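Local coordinates for protein deoxyhypusine synthase, putative (Entamoeba histolytica, PDB 7L9R) that probably acts as a deoxyhypusine synthase, an NAD-dependent transferase that moves the aminobutyl group of spermidine onto a lysine of the eIF5A precursor, at residues K63-Q68 and K340-T345; R86-L91 and C114-V119; S260-V265 and E286-V291. All coordinates share one frame; numbering follows the deposited sequence.

Contact 1. Residues K63-Q68 and K340-T345; sequences KMLTWQ and KTFAVT
Leu65 puts both of its methyl groups against residues 340-345. CD2 lies 3.6 Å from CE1 of Phe342. CD1 sits between the same ring and Thr345, 3.9 Å from Phe342 CD1 and 4.0 Å from Thr345 CB. The leucine and phenylalanine side chains cross at about a right angle, and CD2 meets the ring obliquely. One residue on, Thr66 touches methyl to methyl: its CG2 is 3.6 Å from CG2 of Thr345. No hydrogen bond joins the two segments, so their direct contact is apolar.

The first torsion of Thr345 divides its two branches. CG2 is anti to the backbone N and takes the methyl contact, whereas OG1 (chi1 -61°) turns aside to the side-chain amide of Asn62, one helical turn before Thr66. The hydroxyl of Thr66 bonds back to the carbonyl O of Asn62. Polar and apolar ends are thus sorted within each threonine.

The contact joins the C-terminal end of helix 51-66 to the loop after helix 330-339. Both elements belong to the alpha/beta fold built round the parallel sheet. Trp67 is the first residue to leave helical geometry, so Leu65 and Thr66 lie in the last turn.

The loop is itself tightly turned. The carbonyl O of Thr341 accepts two backbone bonds, from Val344 N at 3.1 Å and from Thr345 N at 2.8 Å. This brings Thr345 back to the helix beside Phe342. OG1 of Thr341 is held by the carbonyl O of Ile337. Deeper in, the Phe342 ring rests on Cys114, in the loop before strand 117-120, and on Ile266 of strand 262-268. On the far side of the loop, Ala343 and Val344 pack against Phe31 and Ile35 of a neighbouring subunit, another copy of the protein.

Contact 2. Residues R86-L91 and C114-V119; sequences RCTIYL and CVDYIV
Tyr90 and Tyr117 share nearly the same first torsion, chi1 -63° in both, with CG anti to the carbonyl carbon. With the two residues paired across the strands, equal torsions send both rings out in the same direction. The planes lie 14° apart but are strongly offset, centroids 5.1 Å apart, with little face-to-face stacking. The closest atoms are Tyr90 CE2 and Tyr117 CD2, 3.4 Å apart. CG2 of Thr88 meets the edge of the Tyr117 ring, in its plane.

Asp116 has a similar torsion, chi1 -57°, which carries its carboxylate to the backbone of Ile89. OD2 accepts the backbone N of Ile89 at 2.9 Å, on its anti side and somewhat out of the carboxylate plane, and OD1 forms a long salt bridge of 3.3 Å to Arg86 NH2. Arg347 makes a second salt bridge, to OD2.

The Ile89 carbonyl O takes two donors, Asp116 N at 2.9 Å and Tyr117 N at 3.3 Å. Beyond it the ladder is regular and parallel: Leu91 N bonds to Tyr117 O at 2.8 Å, and Val119 N to Leu91 O at 2.9 Å.

Strands 87-93 and 117-120, joined through helices 95-99 and 102-111, form a beta-alpha-beta crossover in the parallel sheet. Strand 262-268 flanks the first and strand 216-218 the second. Helix 247-258 packs over the tyrosines, whereas helix 102-111 covers the face of Leu91 and Ile118.

Contact 3. Residues S260-V265 and E286-V291; sequences SVETGV and EADFAV. Unlike the reference sequence in segment 286-291: Glu286 (reference Gly).
Asp288, just before strand 289-294, reaches to Glu262 and Thr263. Its CB lies 3.4 Å from the carbonyl O of Thr263. CG faces the carboxylate of Glu262, with CD of the glutamate 3.6 Å away. At the tip, OD2 accepts the backbone N of Thr263 at 3.0 Å through its anti lone pair, and the bond is fairly straight (162°). OD1 lies 4.2 Å from Glu262 OE2.

The two carboxylates are stacked, their planes 18° apart, and Glu262 OE1 comes within 3.5 Å of Asp288 OD2. Such close acids may raise the pKa of one of them. Thr263 answers Asp288 a second time: its OG1 accepts Asp288 N at 3.1 Å. The threonine OG1 sits between the backbone N and the carbonyl carbon (chi1 64°), which turns it to that N-H.

Beyond this, Phe289 N bonds to Thr263 O. Val265 N donates to Phe289 O at 2.8 Å, and Val265 O accepts from Val291 N. CG2 of Val265 also packs on CB of Ala287. The Phe289 ring leans on Met64 and Ile60 of helix 51-66. Strands 262-268 and 289-294 are the fourth and fifth of a parallel sheet ordered 3-2-1-4-5-6, the Rossmann-like arrangement, consistent with an NAD-dependent family.

In the fold
Of the segments in these contacts, the end of helix 51-66 comes first. It belongs to contact 1, whose loop closes only near the C terminus, at 340-345. The other two contacts fall within that long loop, one after the other. Contact 2 closes a short, mostly helical connection between strands 87-93 and 117-120. Contact 3 then closes a connection without helix between strands 262-268 and 289-294. Strands 87-93 and 262-268 are neighbours, and Thr88 probably bonds through its backbone to Glu262 and Gly264. Contacts 2 and 3 are thus joined in one sheet. Contact 1 lies against it: Met64 touches Cys87, Leu65 touches Ile89, and Trp67 touches Glu262.

Contact 1. Residues K63-Q68 and K340-T345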
ATOM      1  N   LYS B  63       8.722  21.264 -20.962  1.00 58.66           N
ATOM      2  CA  LYS B  63       7.981  21.309 -22.218  1.00 64.02           C
ATOM      3  C   LYS B  63       6.689  22.109 -22.072  1.00 66.88           C
ATOM      4  O   LYS B  63       6.284  22.812 -23.006  1.00 65.90           O
ATOM      5  CB  LYS B  63       7.690  19.892 -22.710  1.00 69.72           C
ATOM      6  CG  LYS B  63       8.922  19.133 -23.181  1.00 68.10           C
ATOM      7  CD  LYS B  63       8.536  17.798 -23.794  1.00 78.18           C
ATOM      8  CE  LYS B  63       9.759  16.955 -24.111  1.00 84.09           C
ATOM      9  NZ  LYS B  63       9.406  15.772 -24.948  1.00 85.78           N
ATOM     10  N   MET B  64       6.024  22.019 -20.913  1.00 66.72           N
ATOM     11  CA  MET B  64       4.850  22.858 -20.678  1.00 68.48           C
ATOM     12  C   MET B  64       5.218  24.333 -20.774  1.00 59.51           C
ATOM     13  O   MET B  64       4.518  25.121 -21.419  1.00 61.71           O
ATOM     14  CB  MET B  64       4.232  22.574 -19.305  1.00 59.18           C
ATOM     15  CG  MET B  64       3.796  21.152 -19.026  1.00 61.77           C
ATOM     16  SD  MET B  64       3.114  21.046 -17.346  1.00 55.80           S
ATOM     17  CE  MET B  64       2.945  19.277 -17.127  1.00 51.86           C
ATOM     18  N   LEU B  65       6.319  24.718 -20.127  1.00 58.52           N
ATOM     19  CA  LEU B  65       6.687  26.127 -20.040  1.00 65.17           C
ATOM     20  C   LEU B  65       7.149  26.687 -21.380  1.00 66.96           C
ATOM     21  O   LEU B  65       6.902  27.862 -21.670  1.00 73.98           O
ATOM     22  CB  LEU B  65       7.777  26.310 -18.982  1.00 64.70           C
ATOM     23  CG  LEU B  65       7.386  25.894 -17.561  1.00 58.17           C
ATOM     24  CD1 LEU B  65       8.599  25.819 -16.653  1.00 55.87           C
ATOM     25  CD2 LEU B  65       6.356  26.853 -16.989  1.00 60.44           C
ATOM     26  N   THR B  66       7.804  25.872 -22.210  1.00 67.10           N
ATOM     27  CA  THR B  66       8.402  26.346 -23.456  1.00 67.78           C
ATOM     28  C   THR B  66       7.559  26.064 -24.691  1.00 67.42           C
ATOM     29  O   THR B  66       7.969  26.441 -25.794  1.00 71.13           O
ATOM     30  CB  THR B  66       9.787  25.720 -23.657  1.00 67.97           C
ATOM     31  OG1 THR B  66       9.653  24.302 -23.820  1.00 73.44           O
ATOM     32  CG2 THR B  66      10.684  26.002 -22.469  1.00 56.73           C
ATOM     33  N   TRP B  67       6.410  25.404 -24.548  1.00 74.67           N
ATOM     34  CA  TRP B  67       5.637  25.012 -25.721  1.00 74.11           C
ATOM     35  C   TRP B  67       5.204  26.232 -26.529  1.00 74.76           C
ATOM     36  O   TRP B  67       4.759  27.242 -25.978  1.00 72.21           O
ATOM     37  CB  TRP B  67       4.404  24.205 -25.314  1.00 66.09           C
ATOM     38  CG  TRP B  67       3.593  23.760 -26.502  1.00 68.84           C
ATOM     39  CD1 TRP B  67       3.713  22.580 -27.174  1.00 66.19           C
ATOM     40  CD2 TRP B  67       2.560  24.499 -27.176  1.00 73.94           C
ATOM     41  NE1 TRP B  67       2.816  22.529 -28.212  1.00 77.82           N
ATOM     42  CE2 TRP B  67       2.097  23.694 -28.235  1.00 79.49           C
ATOM     43  CE3 TRP B  67       1.981  25.756 -26.979  1.00 76.74           C
ATOM     44  CZ2 TRP B  67       1.080  24.106 -29.097  1.00 79.45           C
ATOM     45  CZ3 TRP B  67       0.971  26.162 -27.837  1.00 77.74           C
ATOM     46  CH2 TRP B  67       0.532  25.340 -28.883  1.00 80.42           C
ATOM     47  N   GLN B  68       5.308  26.115 -27.849  1.00 74.28           N
ATOM     48  CA  GLN B  68       4.888  27.136 -28.797  1.00 77.42           C
ATOM     49  C   GLN B  68       4.143  26.463 -29.938  1.00 87.10           C
ATOM     50  O   GLN B  68       4.422  25.302 -30.262  1.00 87.12           O
ATOM     51  CB  GLN B  68       6.076  27.920 -29.372  1.00 78.57           C
ATOM     52  CG  GLN B  68       6.865  28.749 -28.378  1.00 77.60           C
ATOM     53  CD  GLN B  68       7.985  29.528 -29.057  1.00 82.85           C
ATOM     54  OE1 GLN B  68       7.862  29.924 -30.218  1.00 85.19           O
ATOM     55  NE2 GLN B  68       9.079  29.745 -28.338  1.00 83.12           N
ATOM     56  N   LYS B 340      14.918  22.706 -11.160  1.00 56.70           N
ATOM     57  CA  LYS B 340      15.347  22.359 -12.509  1.00 53.12           C
ATOM     58  C   LYS B 340      14.323  22.748 -13.569  1.00 54.94           C
ATOM     59  O   LYS B 340      14.547  22.481 -14.753  1.00 53.22           O
ATOM     60  CB  LYS B 340      15.638  20.854 -12.605  1.00 53.87           C
ATOM     61  CG  LYS B 340      16.638  20.339 -11.573  1.00 49.06           C
ATOM     62  CD  LYS B 340      18.061  20.765 -11.892  1.00 47.98           C
ATOM     63  CE  LYS B 340      19.033  20.222 -10.853  1.00 49.08           C
ATOM     64  NZ  LYS B 340      20.454  20.554 -11.190  1.00 65.31           N
ATOM     65  N   THR B 341      13.204  23.365 -13.174  1.00 53.56           N
ATOM     66  CA  THR B 341      12.165  23.742 -14.126  1.00 52.17           C
ATOM     67  C   THR B 341      11.684  25.172 -13.901  1.00 54.88           C
ATOM     68  O   THR B 341      12.187  26.105 -14.533  1.00 60.79           O
ATOM     69  CB  THR B 341      10.979  22.776 -14.043  1.00 53.89           C
ATOM     70  OG1 THR B 341      10.504  22.718 -12.695  1.00 46.52           O
ATOM     71  CG2 THR B 341      11.381  21.376 -14.499  1.00 49.67           C
ATOM     72  N   PHE B 342      10.702  25.353 -13.014  1.00 52.41           N
ATOM     73  CA  PHE B 342      10.079  26.666 -12.849  1.00 55.80           C
ATOM     74  C   PHE B 342      11.077  27.746 -12.454  1.00 57.88           C
ATOM     75  O   PHE B 342      10.882  28.918 -12.797  1.00 53.82           O
ATOM     76  CB  PHE B 342       8.969  26.608 -11.801  1.00 49.33           C
ATOM     77  CG  PHE B 342       7.749  25.867 -12.242  1.00 53.07           C
ATOM     78  CD1 PHE B 342       6.893  26.424 -13.177  1.00 50.16           C
ATOM     79  CD2 PHE B 342       7.429  24.633 -11.692  1.00 53.12           C
ATOM     80  CE1 PHE B 342       5.748  25.757 -13.578  1.00 56.03           C
ATOM     81  CE2 PHE B 342       6.284  23.958 -12.088  1.00 52.72           C
ATOM     82  CZ  PHE B 342       5.442  24.523 -13.035  1.00 52.82           C
ATOM     83  N   ALA B 343      12.135  27.386 -11.729  1.00 53.20           N
ATOM     84  CA  ALA B 343      13.062  28.384 -11.213  1.00 58.12           C
ATOM     85  C   ALA B 343      14.128  28.798 -12.223  1.00 57.65           C
ATOM     86  O   ALA B 343      14.808  29.803 -11.993  1.00 64.81           O
ATOM     87  CB  ALA B 343      13.725  27.870  -9.935  1.00 50.24           C
ATOM     88  N   VAL B 344      14.295  28.060 -13.321  1.00 59.46           N
ATOM     89  CA  VAL B 344      15.297  28.395 -14.328  1.00 65.21           C
ATOM     90  C   VAL B 344      14.719  28.567 -15.727  1.00 65.84           C
ATOM     91  O   VAL B 344      15.349  29.238 -16.560  1.00 70.29           O
ATOM     92  CB  VAL B 344      16.436  27.351 -14.364  1.00 61.47           C
ATOM     93  CG1 VAL B 344      17.362  27.523 -13.178  1.00 67.14           C
ATOM     94  CG2 VAL B 344      15.841  25.934 -14.376  1.00 61.47           C
ATOM     95  N   THR B 345      13.565  27.997 -16.043  1.00 67.70           N
ATOM     96  CA  THR B 345      13.051  28.010 -17.405  1.00 69.44           C
ATOM     97  C   THR B 345      12.078  29.172 -17.555  1.00 65.27           C
ATOM     98  O   THR B 345      11.108  29.271 -16.798  1.00 71.44           O
ATOM     99  CB  THR B 345      12.352  26.691 -17.738  1.00 73.72           C
ATOM    100  OG1 THR B 345      13.284  25.606 -17.626  1.00 64.46           O
ATOM    101  CG2 THR B 345      11.807  26.733 -19.156  1.00 70.83           C
TER

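Contact 2. Residues R86-L91 and C114-V119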
ATOM      1  N   ARG B  86      -0.202  29.350 -25.913  1.00 73.55           N
ATOM      2  CA  ARG B  86       0.763  28.656 -25.072  1.00 68.87           C
ATOM      3  C   ARG B  86       0.037  27.557 -24.306  1.00 73.81           C
ATOM      4  O   ARG B  86      -1.169  27.347 -24.467  1.00 72.81           O
ATOM      5  CB  ARG B  86       1.459  29.622 -24.113  1.00 71.55           C
ATOM      6  CG  ARG B  86       0.527  30.207 -23.072  1.00 67.06           C
ATOM      7  CD  ARG B  86       1.277  31.130 -22.145  1.00 68.39           C
ATOM      8  NE  ARG B  86       0.458  31.538 -21.013  1.00 70.24           N
ATOM      9  CZ  ARG B  86       0.920  32.186 -19.953  1.00 73.23           C
ATOM     10  NH1 ARG B  86       2.197  32.521 -19.854  1.00 68.58           N
ATOM     11  NH2 ARG B  86       0.085  32.493 -18.964  1.00 74.31           N
ATOM     12  N   CYS B  87       0.785  26.857 -23.462  1.00 68.24           N
ATOM     13  CA  CYS B  87       0.246  25.768 -22.662  1.00 65.74           C
ATOM     14  C   CYS B  87      -0.365  26.335 -21.385  1.00 62.65           C
ATOM     15  O   CYS B  87       0.304  27.060 -20.644  1.00 61.35           O
ATOM     16  CB  CYS B  87       1.343  24.757 -22.335  1.00 58.02           C
ATOM     17  SG  CYS B  87       0.779  23.311 -21.412  1.00 66.13           S
ATOM     18  N   THR B  88      -1.636  26.018 -21.141  1.00 62.91           N
ATOM     19  CA  THR B  88      -2.272  26.319 -19.864  1.00 59.52           C
ATOM     20  C   THR B  88      -1.826  25.275 -18.846  1.00 53.93           C
ATOM     21  O   THR B  88      -1.758  24.084 -19.163  1.00 58.73           O
ATOM     22  CB  THR B  88      -3.798  26.323 -20.001  1.00 59.35           C
ATOM     23  OG1 THR B  88      -4.200  27.297 -20.974  1.00 67.55           O
ATOM     24  CG2 THR B  88      -4.448  26.669 -18.673  1.00 60.14           C
ATOM     25  N   ILE B  89      -1.473  25.719 -17.643  1.00 47.37           N
ATOM     26  CA  ILE B  89      -0.859  24.851 -16.644  1.00 52.63           C
ATOM     27  C   ILE B  89      -1.732  24.805 -15.397  1.00 53.88           C
ATOM     28  O   ILE B  89      -2.024  25.845 -14.795  1.00 52.33           O
ATOM     29  CB  ILE B  89       0.570  25.306 -16.301  1.00 51.80           C
ATOM     30  CG1 ILE B  89       1.423  25.336 -17.574  1.00 55.99           C
ATOM     31  CG2 ILE B  89       1.179  24.397 -15.248  1.00 46.81           C
ATOM     32  CD1 ILE B  89       2.873  25.655 -17.338  1.00 52.68           C
ATOM     33  N   TYR B  90      -2.101  23.590 -14.992  1.00 52.26           N
ATOM     34  CA  TYR B  90      -2.946  23.328 -13.836  1.00 47.30           C
ATOM     35  C   TYR B  90      -2.097  22.694 -12.746  1.00 47.44           C
ATOM     36  O   TYR B  90      -1.389  21.714 -13.002  1.00 47.79           O
ATOM     37  CB  TYR B  90      -4.097  22.381 -14.204  1.00 43.70           C
ATOM     38  CG  TYR B  90      -5.043  22.940 -15.238  1.00 48.29           C
ATOM     39  CD1 TYR B  90      -4.720  22.919 -16.589  1.00 53.45           C
ATOM     40  CD2 TYR B  90      -6.262  23.491 -14.863  1.00 44.87           C
ATOM     41  CE1 TYR B  90      -5.582  23.445 -17.537  1.00 57.72           C
ATOM     42  CE2 TYR B  90      -7.132  24.017 -15.804  1.00 50.34           C
ATOM     43  CZ  TYR B  90      -6.786  23.990 -17.138  1.00 55.09           C
ATOM     44  OH  TYR B  90      -7.650  24.511 -18.074  1.00 56.33           O
ATOM     45  N   LEU B  91      -2.171  23.240 -11.536  1.00 47.08           N
ATOM     46  CA  LEU B  91      -1.422  22.708 -10.405  1.00 44.79           C
ATOM     47  C   LEU B  91      -2.402  22.190  -9.365  1.00 49.87           C
ATOM     48  O   LEU B  91      -3.211  22.957  -8.833  1.00 46.44           O
ATOM     49  CB  LEU B  91      -0.501  23.767  -9.800  1.00 40.69           C
ATOM     50  CG  LEU B  91       0.248  23.332  -8.542  1.00 43.73           C
ATOM     51  CD1 LEU B  91       1.118  22.111  -8.817  1.00 43.37           C
ATOM     52  CD2 LEU B  91       1.079  24.483  -8.001  1.00 42.83           C
ATOM     53  N   CYS B 114       3.655  31.194 -12.756  1.00 50.79           N
ATOM     54  CA  CYS B 114       4.134  29.947 -13.338  1.00 51.61           C
ATOM     55  C   CYS B 114       3.010  28.979 -13.662  1.00 56.10           C
ATOM     56  O   CYS B 114       3.211  28.069 -14.475  1.00 56.77           O
ATOM     57  CB  CYS B 114       5.117  29.272 -12.385  1.00 54.63           C
ATOM     58  SG  CYS B 114       6.635  30.203 -12.152  1.00 62.11           S
ATOM     59  N   VAL B 115       1.849  29.132 -13.023  1.00 54.04           N
ATOM     60  CA  VAL B 115       0.693  28.286 -13.276  1.00 51.77           C
ATOM     61  C   VAL B 115      -0.529  29.172 -13.468  1.00 49.14           C
ATOM     62  O   VAL B 115      -0.547  30.343 -13.085  1.00 54.02           O
ATOM     63  CB  VAL B 115       0.457  27.263 -12.145  1.00 50.10           C
ATOM     64  CG1 VAL B 115       1.717  26.442 -11.905  1.00 41.99           C
ATOM     65  CG2 VAL B 115       0.016  27.963 -10.866  1.00 48.44           C
ATOM     66  N   ASP B 116      -1.557  28.598 -14.085  1.00 57.22           N
ATOM     67  CA  ASP B 116      -2.766  29.332 -14.431  1.00 50.87           C
ATOM     68  C   ASP B 116      -3.958  28.993 -13.552  1.00 56.11           C
ATOM     69  O   ASP B 116      -4.814  29.854 -13.333  1.00 53.78           O
ATOM     70  CB  ASP B 116      -3.130  29.065 -15.892  1.00 47.94           C
ATOM     71  CG  ASP B 116      -1.998  29.436 -16.839  1.00 63.15           C
ATOM     72  OD1 ASP B 116      -1.493  30.578 -16.745  1.00 61.47           O
ATOM     73  OD2 ASP B 116      -1.600  28.585 -17.663  1.00 60.04           O
ATOM     74  N   TYR B 117      -4.025  27.769 -13.038  1.00 50.95           N
ATOM     75  CA  TYR B 117      -5.138  27.321 -12.220  1.00 49.14           C
ATOM     76  C   TYR B 117      -4.608  26.382 -11.157  1.00 47.26           C
ATOM     77  O   TYR B 117      -3.630  25.663 -11.376  1.00 51.25           O
ATOM     78  CB  TYR B 117      -6.210  26.582 -13.035  1.00 45.72           C
ATOM     79  CG  TYR B 117      -6.897  27.414 -14.088  1.00 48.49           C
ATOM     80  CD1 TYR B 117      -7.969  28.232 -13.757  1.00 50.71           C
ATOM     81  CD2 TYR B 117      -6.497  27.360 -15.419  1.00 50.42           C
ATOM     82  CE1 TYR B 117      -8.614  28.987 -14.715  1.00 53.74           C
ATOM     83  CE2 TYR B 117      -7.137  28.118 -16.391  1.00 50.08           C
ATOM     84  CZ  TYR B 117      -8.196  28.930 -16.030  1.00 59.07           C
ATOM     85  OH  TYR B 117      -8.855  29.687 -16.976  1.00 61.41           O
ATOM     86  N   ILE B 118      -5.281  26.373 -10.014  1.00 43.82           N
ATOM     87  CA  ILE B 118      -4.969  25.459  -8.926  1.00 41.15           C
ATOM     88  C   ILE B 118      -6.225  24.673  -8.577  1.00 46.25           C
ATOM     89  O   ILE B 118      -7.335  25.215  -8.596  1.00 44.17           O
ATOM     90  CB  ILE B 118      -4.426  26.208  -7.694  1.00 40.16           C
ATOM     91  CG1 ILE B 118      -3.014  26.724  -7.969  1.00 46.54           C
ATOM     92  CG2 ILE B 118      -4.433  25.316  -6.465  1.00 41.92           C
ATOM     93  CD1 ILE B 118      -2.423  27.480  -6.807  1.00 42.06           C
ATOM     94  N   VAL B 119      -6.054  23.385  -8.308  1.00 41.56           N
ATOM     95  CA  VAL B 119      -7.094  22.550  -7.725  1.00 44.03           C
ATOM     96  C   VAL B 119      -6.542  21.998  -6.425  1.00 43.61           C
ATOM     97  O   VAL B 119      -5.403  21.518  -6.388  1.00 44.99           O
ATOM     98  CB  VAL B 119      -7.521  21.412  -8.669  1.00 46.70           C
ATOM     99  CG1 VAL B 119      -8.654  20.614  -8.045  1.00 53.26           C
ATOM    100  CG2 VAL B 119      -7.947  21.966 -10.021  1.00 41.13           C
TER

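Contact 3. Residues S260-V265 and E286-V291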
ATOM      1  N   SER B 260      -8.598  25.862 -24.085  1.00 76.61           N
ATOM      2  CA  SER B 260      -7.176  26.179 -24.063  1.00 75.18           C
ATOM      3  C   SER B 260      -6.453  25.547 -25.246  1.00 80.53           C
ATOM      4  O   SER B 260      -6.793  24.452 -25.700  1.00 86.71           O
ATOM      5  CB  SER B 260      -6.529  25.713 -22.761  1.00 75.85           C
ATOM      6  OG  SER B 260      -6.421  24.307 -22.751  1.00 78.24           O
ATOM      7  N   VAL B 261      -5.437  26.257 -25.738  1.00 77.59           N
ATOM      8  CA  VAL B 261      -4.692  25.796 -26.905  1.00 80.12           C
ATOM      9  C   VAL B 261      -3.897  24.535 -26.581  1.00 81.21           C
ATOM     10  O   VAL B 261      -3.791  23.623 -27.410  1.00 75.24           O
ATOM     11  CB  VAL B 261      -3.785  26.929 -27.420  1.00 83.87           C
ATOM     12  CG1 VAL B 261      -2.805  26.405 -28.445  1.00 82.90           C
ATOM     13  CG2 VAL B 261      -4.628  28.045 -28.031  1.00 82.44           C
ATOM     14  N   GLU B 262      -3.336  24.459 -25.376  1.00 82.79           N
ATOM     15  CA  GLU B 262      -2.520  23.328 -24.952  1.00 73.73           C
ATOM     16  C   GLU B 262      -2.607  23.233 -23.434  1.00 67.93           C
ATOM     17  O   GLU B 262      -2.665  24.259 -22.753  1.00 66.86           O
ATOM     18  CB  GLU B 262      -1.065  23.499 -25.415  1.00 77.14           C
ATOM     19  CG  GLU B 262      -0.196  22.260 -25.269  1.00 73.00           C
ATOM     20  CD  GLU B 262      -0.228  21.388 -26.510  1.00 76.79           C
ATOM     21  OE1 GLU B 262      -1.091  21.621 -27.383  1.00 78.91           O
ATOM     22  OE2 GLU B 262       0.605  20.464 -26.611  1.00 82.48           O
ATOM     23  N   THR B 263      -2.626  22.006 -22.908  1.00 67.31           N
ATOM     24  CA  THR B 263      -2.855  21.760 -21.487  1.00 62.33           C
ATOM     25  C   THR B 263      -1.674  21.051 -20.837  1.00 61.48           C
ATOM     26  O   THR B 263      -1.120  20.100 -21.397  1.00 64.95           O
ATOM     27  CB  THR B 263      -4.108  20.906 -21.262  1.00 69.52           C
ATOM     28  OG1 THR B 263      -3.911  19.608 -21.839  1.00 74.67           O
ATOM     29  CG2 THR B 263      -5.329  21.551 -21.875  1.00 63.71           C
ATOM     30  N   GLY B 264      -1.313  21.509 -19.649  1.00 56.22           N
ATOM     31  CA  GLY B 264      -0.365  20.794 -18.809  1.00 53.89           C
ATOM     32  C   GLY B 264      -0.929  20.620 -17.417  1.00 53.15           C
ATOM     33  O   GLY B 264      -1.570  21.520 -16.878  1.00 50.46           O
ATOM     34  N   VAL B 265      -0.666  19.457 -16.828  1.00 55.05           N
ATOM     35  CA  VAL B 265      -1.251  19.097 -15.543  1.00 51.92           C
ATOM     36  C   VAL B 265      -0.158  18.563 -14.632  1.00 51.52           C
ATOM     37  O   VAL B 265       0.621  17.690 -15.031  1.00 48.89           O
ATOM     38  CB  VAL B 265      -2.384  18.067 -15.709  1.00 47.66           C
ATOM     39  CG1 VAL B 265      -2.806  17.529 -14.379  1.00 51.84           C
ATOM     40  CG2 VAL B 265      -3.567  18.718 -16.386  1.00 60.22           C
ATOM     41  N   GLU B 286      -6.616  12.371 -21.042  1.00116.26           N
ATOM     42  CA  GLU B 286      -5.500  12.975 -20.333  1.00115.54           C
ATOM     43  C   GLU B 286      -5.073  14.275 -21.019  1.00110.63           C
ATOM     44  O   GLU B 286      -5.523  14.619 -22.117  1.00113.94           O
ATOM     45  CB  GLU B 286      -4.328  11.997 -20.241  1.00117.99           C
ATOM     46  CG  GLU B 286      -4.616  10.758 -19.392  1.00120.51           C
ATOM     47  CD  GLU B 286      -3.478  10.422 -18.439  1.00114.00           C
ATOM     48  OE1 GLU B 286      -2.392  11.034 -18.559  1.00104.33           O
ATOM     49  OE2 GLU B 286      -3.673   9.549 -17.566  1.00118.72           O
ATOM     50  N   ALA B 287      -4.204  15.011 -20.339  1.00 99.64           N
ATOM     51  CA  ALA B 287      -3.732  16.291 -20.835  1.00 79.85           C
ATOM     52  C   ALA B 287      -2.609  16.075 -21.844  1.00 78.16           C
ATOM     53  O   ALA B 287      -2.070  14.975 -21.983  1.00 82.32           O
ATOM     54  CB  ALA B 287      -3.254  17.167 -19.681  1.00 72.21           C
ATOM     55  N   ASP B 288      -2.260  17.144 -22.566  1.00 70.05           N
ATOM     56  CA  ASP B 288      -1.136  17.056 -23.495  1.00 71.08           C
ATOM     57  C   ASP B 288       0.152  16.737 -22.751  1.00 72.30           C
ATOM     58  O   ASP B 288       0.971  15.942 -23.226  1.00 73.04           O
ATOM     59  CB  ASP B 288      -0.982  18.362 -24.272  1.00 69.28           C
ATOM     60  CG  ASP B 288      -2.195  18.689 -25.117  1.00 71.50           C
ATOM     61  OD1 ASP B 288      -2.590  17.851 -25.961  1.00 81.32           O
ATOM     62  OD2 ASP B 288      -2.748  19.796 -24.944  1.00 74.82           O
ATOM     63  N   PHE B 289       0.344  17.345 -21.579  1.00 65.95           N
ATOM     64  CA  PHE B 289       1.466  17.068 -20.695  1.00 70.63           C
ATOM     65  C   PHE B 289       0.931  16.824 -19.290  1.00 62.95           C
ATOM     66  O   PHE B 289       0.071  17.568 -18.808  1.00 60.40           O
ATOM     67  CB  PHE B 289       2.472  18.231 -20.668  1.00 62.62           C
ATOM     68  CG  PHE B 289       2.994  18.624 -22.022  1.00 65.82           C
ATOM     69  CD1 PHE B 289       3.936  17.841 -22.673  1.00 68.91           C
ATOM     70  CD2 PHE B 289       2.564  19.793 -22.634  1.00 69.85           C
ATOM     71  CE1 PHE B 289       4.427  18.206 -23.919  1.00 75.66           C
ATOM     72  CE2 PHE B 289       3.053  20.166 -23.878  1.00 76.30           C
ATOM     73  CZ  PHE B 289       3.984  19.371 -24.523  1.00 75.46           C
ATOM     74  N   ALA B 290       1.445  15.793 -18.624  1.00 59.12           N
ATOM     75  CA  ALA B 290       0.947  15.467 -17.296  1.00 61.98           C
ATOM     76  C   ALA B 290       2.071  14.906 -16.439  1.00 61.87           C
ATOM     77  O   ALA B 290       2.860  14.075 -16.896  1.00 60.68           O
ATOM     78  CB  ALA B 290      -0.220  14.471 -17.357  1.00 53.65           C
ATOM     79  N   VAL B 291       2.137  15.382 -15.200  1.00 58.09           N
ATOM     80  CA  VAL B 291       3.071  14.886 -14.198  1.00 50.42           C
ATOM     81  C   VAL B 291       2.269  14.568 -12.946  1.00 53.02           C
ATOM     82  O   VAL B 291       1.573  15.443 -12.414  1.00 54.22           O
ATOM     83  CB  VAL B 291       4.182  15.905 -13.893  1.00 53.63           C
ATOM     84  CG1 VAL B 291       5.033  15.451 -12.704  1.00 48.26           C
ATOM     85  CG2 VAL B 291       5.047  16.109 -15.125  1.00 52.94           C
TER